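Local coordinates for NADH oxidoreductase (Mesorhizobium loti, PDB 3PI7) that probably binds NADPH and acts as a quinone reductase of the medium-chain dehydrogenase family, built from a GroES-like fold and an NAD(P)-binding Rossmann fold, at the interface of chains A and B. Residues are numbered along the deposited sequence; one frame, centred on the assembly and turned at random. Chains: chain A/B, NADH oxidoreductase.

Contacts 1 and 2 are neighbouring parts of one two-fold symmetric interface, with the centres of their C-alpha atoms about 12 Å apart. They share A:Thr270, and both use strand 270-272, which pairs antiparallel with the same strand of the other chain. Contact 2 is the middle of that pairing, where A:Val271 and B:Val271 face each other; contact 1 is the flank, where helix 276-280 of chain B packs on strands of chain A. Symmetry repeats the flank with the chains exchanged. Strand pairing and flanking apolar packing thus join two Rossmann-type domains into what may be the working dimer.

Contact 1: the interface of chains A and B. Residues chain A 242, 259, 261, 270, 285-287; chain B 272, 275, 278-279, 283.
Strand 270-272 of chain B, the loop after it, helix 276-280 and the loop at B:Lys283 pack against strands 258-261, 270-272 and 284-287 of chain A, with the loop at A:Thr242 at the margin. The strands are joined by the backbone: B:Ile272 N donates to A:Thr270 O at 2.8 Å, nearly along the carbonyl axis (171°). Beside this bond, water 2 links A:Thr270 N to B:Ile272 O.

B:Leu278 suits the helix face because its CD2 branch can lie against the backbone of strand 284-287, 3.6 Å from A:Ile285 O. With CG anti to the carbonyl carbon (chi1 -70°), this methyl also touches A:Glu286 CA and A:Ile285 CG2, crossing the isoleucine obliquely. A:Gly287 lets the helix come close: its CA lies 3.4 Å from B:Leu278 O, on the side where a beta-carbon would point at that carbonyl. B:Leu278 CB packs on the same CA at 3.9 Å. Water 1 fills out the polar side, joining A:Gly287 N to the carbonyls of B:Leu278 and B:Lys283.

The isoleucines extend the apolar packing. A:Ile285 and B:Ile272 meet tip to tip, their CD1 methyls 4.0 Å apart. A:Ile261 and B:Ile279 cross at about a right angle, B:Ile279 CG1 lying 3.4 Å from the backbone A:Ile261 O and its CD1 4.0 Å from A:Ile261 CG2. On the chain A side, A:Ile261 CD1 and A:Ile285 CG2 both rest on one face of the A:Trp259 indole, which backs them. B:Pro275, a compact ring, crosses A:Thr270 obliquely, its CG 3.7 Å from the hydroxyl OG1, while its CB meets the A:Thr242 methyl. If this dimer forms in solution, the patch would hold helix 276-280 of one subunit against the strands of the other.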
# COMPACT_ATOMS: atom_id res chain seq x y z
N THR A 242 -6.03 -2.97 -11.80
CA THR A 242 -4.92 -2.05 -11.60
C THR A 242 -4.99 -1.02 -12.72
O THR A 242 -6.08 -0.73 -13.21
CB THR A 242 -3.54 -2.72 -11.40
OG1 THR A 242 -2.98 -3.10 -12.66
CG2 THR A 242 -3.59 -3.91 -10.44
N TRP A 259 -6.66 -0.47 -0.79
CA TRP A 259 -6.64 -0.90 -2.20
C TRP A 259 -6.02 -2.26 -2.17
O TRP A 259 -4.85 -2.39 -1.80
CB TRP A 259 -5.81 0.11 -2.98
CG TRP A 259 -5.61 -0.12 -4.45
CD1 TRP A 259 -6.13 -1.11 -5.24
CD2 TRP A 259 -4.90 0.76 -5.32
NE1 TRP A 259 -5.75 -0.91 -6.55
CE2 TRP A 259 -4.95 0.21 -6.61
CE3 TRP A 259 -4.12 1.92 -5.10
CZ2 TRP A 259 -4.33 0.82 -7.71
CZ3 TRP A 259 -3.50 2.53 -6.19
CH2 TRP A 259 -3.64 2.01 -7.48
N ILE A 261 -5.10 -5.41 -4.15
CA ILE A 261 -4.86 -5.84 -5.53
C ILE A 261 -4.79 -7.36 -5.56
O ILE A 261 -4.00 -7.94 -4.82
CB ILE A 261 -3.54 -5.19 -6.04
CG1 ILE A 261 -3.76 -3.67 -6.21
CG2 ILE A 261 -3.11 -5.86 -7.36
CD1 ILE A 261 -2.54 -2.80 -6.65
N THR A 270 0.35 1.71 -13.12
CA THR A 270 -0.50 1.91 -11.95
C THR A 270 0.13 3.03 -11.13
O THR A 270 1.22 2.87 -10.57
CB THR A 270 -0.68 0.62 -11.16
OG1 THR A 270 -1.25 -0.36 -12.01
CG2 THR A 270 -1.58 0.81 -9.96
N ILE A 285 -2.27 0.23 0.62
CA ILE A 285 -2.28 -0.55 -0.62
C ILE A 285 -1.67 -1.90 -0.30
O ILE A 285 -0.56 -1.96 0.24
CB ILE A 285 -1.54 0.13 -1.82
CG1 ILE A 285 -1.94 1.62 -1.95
CG2 ILE A 285 -1.78 -0.65 -3.16
CD1 ILE A 285 -1.16 2.43 -2.99
N GLU A 286 -2.36 -2.98 -0.65
CA GLU A 286 -1.86 -4.31 -0.35
C GLU A 286 -2.26 -5.27 -1.47
O GLU A 286 -2.92 -4.85 -2.42
CB GLU A 286 -2.44 -4.79 0.99
CG GLU A 286 -3.95 -4.73 1.02
CD GLU A 286 -4.58 -4.90 2.39
OE1 GLU A 286 -4.87 -6.06 2.76
OE2 GLU A 286 -4.82 -3.88 3.07
N GLY A 287 -1.86 -6.53 -1.32
CA GLY A 287 -2.24 -7.56 -2.27
C GLY A 287 -3.01 -8.67 -1.59
O GLY A 287 -2.99 -8.81 -0.37
N ILE B 272 3.50 2.13 -9.14
CA ILE B 272 3.72 0.77 -8.59
C ILE B 272 4.13 0.00 -9.85
O ILE B 272 3.27 -0.40 -10.65
CB ILE B 272 2.48 0.20 -7.90
CG1 ILE B 272 1.97 1.14 -6.78
CG2 ILE B 272 2.81 -1.20 -7.36
CD1 ILE B 272 0.49 0.83 -6.30
N PRO B 275 2.58 -4.31 -9.86
CA PRO B 275 1.57 -4.57 -8.82
C PRO B 275 1.50 -6.04 -8.40
O PRO B 275 1.13 -6.32 -7.26
CB PRO B 275 0.25 -4.11 -9.47
CG PRO B 275 0.67 -3.09 -10.45
CD PRO B 275 1.96 -3.65 -11.03
N LEU B 278 2.73 -7.03 -4.98
CA LEU B 278 1.89 -6.95 -3.78
C LEU B 278 1.15 -8.27 -3.63
O LEU B 278 0.93 -8.73 -2.52
CB LEU B 278 0.90 -5.78 -3.85
CG LEU B 278 1.57 -4.40 -3.74
CD1 LEU B 278 1.57 -3.72 -5.07
CD2 LEU B 278 0.90 -3.56 -2.69
N ILE B 279 0.79 -8.90 -4.75
CA ILE B 279 0.07 -10.19 -4.71
C ILE B 279 0.98 -11.31 -4.25
O ILE B 279 0.74 -11.92 -3.21
CB ILE B 279 -0.55 -10.54 -6.08
CG1 ILE B 279 -1.47 -9.41 -6.60
CG2 ILE B 279 -1.21 -11.94 -6.08
CD1 ILE B 279 -1.84 -9.56 -8.08
N LYS B 283 3.94 -7.48 -0.63
CA LYS B 283 4.42 -6.12 -0.36
C LYS B 283 3.24 -5.23 0.02
O LYS B 283 2.09 -5.55 -0.31
CB LYS B 283 5.18 -5.53 -1.56
CG LYS B 283 6.51 -6.22 -1.84
CD LYS B 283 7.31 -5.47 -2.90
CE LYS B 283 8.59 -6.22 -3.16
NZ LYS B 283 9.39 -5.55 -4.25
O HOH W 1 0.35 -7.54 0.17
O HOH W 2 2.33 -0.20 -13.11

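Contact 2: the interface of chains A and B. Residues chain A 269-273; chain B 264, 269-271.
The side chains of A:Val271 and B:Val271 cross obliquely over the centre of an antiparallel strand pair, touching through their CG2 methyls at 4.0 Å. In both residues CG1 stands anti to the backbone N (chi1 172°), which leaves CG2 beside that nitrogen and turned towards its counterpart. The other branch also has a place: A:Val271 CG1 lies 3.6 Å from B:Thr270 O, and the twin methyl of B:Val271 packs likewise on A:Thr270 O. Valine, branched at CB and at home in strands, can therefore use one methyl for its symmetry mate and the other to flank the opposing backbone.

Beneath this crossing the main chains do the binding. A:Ile272 N donates to B:Thr270 O with an angle of 161° at the hydrogen. B:Thr270, another residue branched at CB and suited to an extended strand, has 45 Å² of its surface hidden by chain A, and its CB lies 4.1 Å from A:Ile272 O. In the loop just before each strand, the small A:Ala269 and B:Ala269 line the border beside the opposing valine.

At the margin, B:Arg264 is extended from CG to NE and brings its guanidinium near the A:Arg273 carbonyl; at 3.6 Å from B:Arg264 NH2 to A:Arg273 O this is a loose polar approach. Closer in, water 3 lies 2.8 Å from B:Thr270 N and 2.6 Å from A:Ile272 O, bridging the two strands.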
# COMPACT_ATOMS: atom_id res chain seq x y z
N ALA A 269 0.53 1.55 -16.67
CA ALA A 269 1.13 2.03 -15.42
C ALA A 269 0.09 2.26 -14.33
O ALA A 269 -0.94 2.90 -14.58
CB ALA A 269 1.90 3.33 -15.68
N THR A 270 0.35 1.71 -13.12
CA THR A 270 -0.50 1.91 -11.95
C THR A 270 0.13 3.03 -11.13
O THR A 270 1.22 2.87 -10.57
CB THR A 270 -0.68 0.62 -11.16
OG1 THR A 270 -1.25 -0.36 -12.01
CG2 THR A 270 -1.58 0.81 -9.96
N VAL A 271 -0.56 4.15 -11.08
CA VAL A 271 -0.05 5.35 -10.42
C VAL A 271 -0.76 5.57 -9.10
O VAL A 271 -1.97 5.40 -9.03
CB VAL A 271 -0.21 6.60 -11.35
CG1 VAL A 271 0.12 7.90 -10.63
CG2 VAL A 271 0.64 6.47 -12.62
N ILE A 272 -0.02 5.94 -8.06
CA ILE A 272 -0.60 6.45 -6.81
C ILE A 272 -0.70 7.95 -7.10
O ILE A 272 0.30 8.67 -7.00
CB ILE A 272 0.24 6.12 -5.57
CG1 ILE A 272 0.51 4.60 -5.45
CG2 ILE A 272 -0.45 6.68 -4.32
CD1 ILE A 272 1.69 4.22 -4.47
N ARG A 273 -1.89 8.39 -7.54
CA ARG A 273 -2.10 9.76 -7.98
C ARG A 273 -1.70 10.79 -6.93
O ARG A 273 -1.02 11.76 -7.26
CB ARG A 273 -3.56 10.00 -8.38
CG ARG A 273 -3.73 11.27 -9.20
CD ARG A 273 -5.17 11.52 -9.56
NE ARG A 273 -5.68 10.54 -10.53
CZ ARG A 273 -6.92 10.54 -11.01
NH1 ARG A 273 -7.79 11.46 -10.61
NH2 ARG A 273 -7.30 9.62 -11.88
N ARG B 264 6.49 13.89 0.27
CA ARG B 264 6.34 13.85 -1.20
C ARG B 264 7.25 14.89 -1.80
O ARG B 264 6.78 15.81 -2.46
CB ARG B 264 4.87 14.07 -1.61
CG ARG B 264 4.57 13.53 -3.02
CD ARG B 264 3.35 14.15 -3.67
NE ARG B 264 3.23 13.71 -5.06
CZ ARG B 264 2.16 13.92 -5.83
NH1 ARG B 264 1.09 14.53 -5.34
NH2 ARG B 264 2.14 13.47 -7.07
N ALA B 269 5.09 11.47 -11.09
CA ALA B 269 4.21 10.31 -10.91
C ALA B 269 4.87 9.20 -10.11
O ALA B 269 6.00 8.81 -10.40
CB ALA B 269 3.76 9.78 -12.28
N THR B 270 4.15 8.70 -9.08
CA THR B 270 4.59 7.57 -8.26
C THR B 270 3.91 6.33 -8.81
O THR B 270 2.69 6.18 -8.72
CB THR B 270 4.32 7.79 -6.78
OG1 THR B 270 4.97 8.98 -6.37
CG2 THR B 270 4.80 6.65 -5.93
N VAL B 271 4.71 5.46 -9.40
CA VAL B 271 4.20 4.26 -10.07
C VAL B 271 4.47 3.03 -9.23
O VAL B 271 5.56 2.90 -8.67
CB VAL B 271 4.84 4.12 -11.49
CG1 VAL B 271 4.49 2.78 -12.15
CG2 VAL B 271 4.43 5.27 -12.41
O HOH W 3 2.00 10.24 -8.28